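Local coordinates for protein 6-phospho-beta-glucosidase (Thermotoga maritima, PDB 1UP7) that hydrolyses cellobiose 6'-phosphate into glucose 6-phosphate and glucose, using NAD and a manganese ion as cofactors, at residues L392-V396 against E397-D401. Sequence-based numbering, arbitrary orientation.
Sequences LGPDV and EDAKD
Asp395 and Asp398, joined by a backbone bond, share a first torsion: in each, CG lies opposite the carbonyl carbon and next to the backbone N (chi1 -85° and -62°). Glu397 differs, its CG wedged between backbone N and carbonyl carbon (chi1 64°), which puts the side chain back alongside Asp395, Glu397 CG to Asp395 CB 4.2 Å. Two waters bridge these acids. One takes the N-H of Asp395 and gives a short bond to Asp398 OD2, at 2.6 Å, a water-mediated link between loop and helix. The other donates to both Asp395 OD2 and Glu397 OE2; Asp395 OD2 and Glu397 OE2 stand 4.4 Å apart, and the water between them probably eases the repulsion of like charges. This is the first turn of helix 396-409, entered from the loop that follows helix 380-389, and it closes with i to i+3 bonds, like a 3-10 turn, before the regular helix. Asp398 N hydrogen-bonds to Asp395 O at 2.9 Å, while Ala399 N bonds to Val396 O at 3.2 Å and only weakly to Asp395 O. A third water receives the N-H of Lys400 and donates to Val396 O. The Pro394 ring lies against the start of the helix, its CG 3.7 Å from Ala399 CB, with Leu387 of helix 380-389 touching the proline and Leu388 the alanine. The second subunit closes over this turn: its Lys251 forms a salt bridge with Asp398 OD2 and gives its backbone N to Asp395 OD2, and its Trp231 packs on Ala399 and makes a cation-pi contact with Lys400.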
ATOM      1  N   LEU A 392      -4.899  27.640  -3.730  1.00 18.05           N
ATOM      2  CA  LEU A 392      -5.481  28.958  -4.012  1.00 17.44           C
ATOM      3  C   LEU A 392      -5.633  29.799  -2.744  1.00 17.67           C
ATOM      4  O   LEU A 392      -6.285  30.855  -2.765  1.00 17.42           O
ATOM      5  CB  LEU A 392      -6.836  28.831  -4.718  1.00 17.87           C
ATOM      6  CG  LEU A 392      -6.856  28.167  -6.116  1.00 19.22           C
ATOM      7  CD1 LEU A 392      -8.294  27.783  -6.506  1.00 17.98           C
ATOM      8  CD2 LEU A 392      -6.266  29.086  -7.161  1.00 18.84           C
ATOM      9  N   GLY A 393      -5.005  29.342  -1.652  1.00 17.31           N
ATOM     10  CA  GLY A 393      -4.992  30.082  -0.405  1.00 17.65           C
ATOM     11  C   GLY A 393      -4.036  31.269  -0.348  1.00 17.79           C
ATOM     12  O   GLY A 393      -3.357  31.584  -1.311  1.00 18.31           O
ATOM     13  N   PRO A 394      -4.011  31.949   0.789  1.00 17.72           N
ATOM     14  CA  PRO A 394      -3.188  33.153   0.979  1.00 17.57           C
ATOM     15  C   PRO A 394      -1.683  32.871   1.064  1.00 17.36           C
ATOM     16  O   PRO A 394      -1.264  31.808   1.489  1.00 17.55           O
ATOM     17  CB  PRO A 394      -3.673  33.663   2.349  1.00 17.19           C
ATOM     18  CG  PRO A 394      -4.108  32.425   3.060  1.00 17.22           C
ATOM     19  CD  PRO A 394      -4.793  31.623   2.000  1.00 17.54           C
ATOM     20  N   ASP A 395      -0.891  33.837   0.643  1.00 17.34           N
ATOM     21  CA  ASP A 395       0.489  33.937   1.059  1.00 17.93           C
ATOM     22  C   ASP A 395       0.530  34.138   2.606  1.00 17.84           C
ATOM     23  O   ASP A 395      -0.423  34.626   3.205  1.00 17.70           O
ATOM     24  CB  ASP A 395       1.100  35.160   0.375  1.00 17.47           C
ATOM     25  CG  ASP A 395       1.630  34.874  -1.024  1.00 18.42           C
ATOM     26  OD1 ASP A 395       1.428  33.784  -1.567  1.00 20.01           O
ATOM     27  OD2 ASP A 395       2.298  35.709  -1.679  1.00 21.65           O
ATOM     28  N   VAL A 396       1.639  33.759   3.226  1.00 17.78           N
ATOM     29  CA  VAL A 396       1.873  33.980   4.645  1.00 16.96           C
ATOM     30  C   VAL A 396       1.490  35.373   5.113  1.00 17.18           C
ATOM     31  O   VAL A 396       0.792  35.503   6.122  1.00 16.77           O
ATOM     32  CB  VAL A 396       3.329  33.611   5.005  1.00 17.54           C
ATOM     33  CG1 VAL A 396       3.746  34.242   6.335  1.00 14.54           C
ATOM     34  CG2 VAL A 396       3.453  32.059   5.022  1.00 15.85           C
ATOM     35  N   GLU A 397       1.886  36.403   4.356  1.00 17.19           N
ATOM     36  CA  GLU A 397       1.602  37.801   4.733  1.00 17.65           C
ATOM     37  C   GLU A 397       0.107  38.125   4.861  1.00 17.50           C
ATOM     38  O   GLU A 397      -0.235  39.091   5.508  1.00 17.68           O
ATOM     39  CB  GLU A 397       2.282  38.835   3.768  1.00 17.74           C
ATOM     40  CG  GLU A 397       1.776  38.778   2.309  1.00 17.85           C
ATOM     41  CD  GLU A 397       2.331  39.872   1.387  1.00 19.99           C
ATOM     42  OE1 GLU A 397       2.042  41.068   1.635  1.00 19.11           O
ATOM     43  OE2 GLU A 397       3.016  39.536   0.370  1.00 18.81           O
ATOM     44  N   ASP A 398      -0.772  37.367   4.221  1.00 17.42           N
ATOM     45  CA  ASP A 398      -2.199  37.664   4.285  1.00 17.72           C
ATOM     46  C   ASP A 398      -2.996  36.681   5.118  1.00 17.61           C
ATOM     47  O   ASP A 398      -4.174  36.924   5.379  1.00 17.43           O
ATOM     48  CB  ASP A 398      -2.841  37.663   2.900  1.00 17.59           C
ATOM     49  CG  ASP A 398      -2.268  38.721   1.983  1.00 19.27           C
ATOM     50  OD1 ASP A 398      -2.229  39.898   2.372  1.00 17.21           O
ATOM     51  OD2 ASP A 398      -1.842  38.453   0.836  1.00 21.66           O
ATOM     52  N   ALA A 399      -2.391  35.549   5.484  1.00 17.22           N
ATOM     53  CA  ALA A 399      -3.164  34.446   6.057  1.00 17.53           C
ATOM     54  C   ALA A 399      -3.883  34.810   7.363  1.00 17.76           C
ATOM     55  O   ALA A 399      -5.047  34.479   7.545  1.00 17.32           O
ATOM     56  CB  ALA A 399      -2.315  33.159   6.183  1.00 16.41           C
ATOM     57  N   LYS A 400      -3.212  35.535   8.242  1.00 18.34           N
ATOM     58  CA  LYS A 400      -3.819  35.868   9.520  1.00 19.57           C
ATOM     59  C   LYS A 400      -4.995  36.796   9.409  1.00 19.29           C
ATOM     60  O   LYS A 400      -6.040  36.534  10.028  1.00 19.53           O
ATOM     61  CB  LYS A 400      -2.787  36.477  10.467  1.00 20.78           C
ATOM     62  CG  LYS A 400      -2.474  35.573  11.599  1.00 23.81           C
ATOM     63  CD  LYS A 400      -1.223  36.053  12.276  1.00 29.31           C
ATOM     64  CE  LYS A 400      -1.373  35.922  13.774  1.00 33.32           C
ATOM     65  NZ  LYS A 400      -2.808  35.839  14.131  1.00 35.65           N
ATOM     66  N   ASP A 401      -4.826  37.894   8.679  1.00 19.21           N
ATOM     67  CA  ASP A 401      -5.922  38.843   8.519  1.00 19.85           C
ATOM     68  C   ASP A 401      -7.096  38.170   7.812  1.00 19.05           C
ATOM     69  O   ASP A 401      -8.238  38.369   8.206  1.00 19.12           O
ATOM     70  CB  ASP A 401      -5.477  40.101   7.759  1.00 20.58           C
ATOM     71  CG  ASP A 401      -4.583  40.996   8.582  1.00 21.97           C
ATOM     72  OD1 ASP A 401      -4.670  40.955   9.816  1.00 24.92           O
ATOM     73  OD2 ASP A 401      -3.762  41.786   8.079  1.00 26.98           O
TER
HETATM   74  O   HOH W   1      -2.345  36.180  -0.422  1.00 24.37           O
HETATM   75  O   HOH W   2       3.945  37.149   0.009  1.00 26.41           O
HETATM   76  O   HOH W   3      -0.732  37.014   7.797  1.00 29.39           O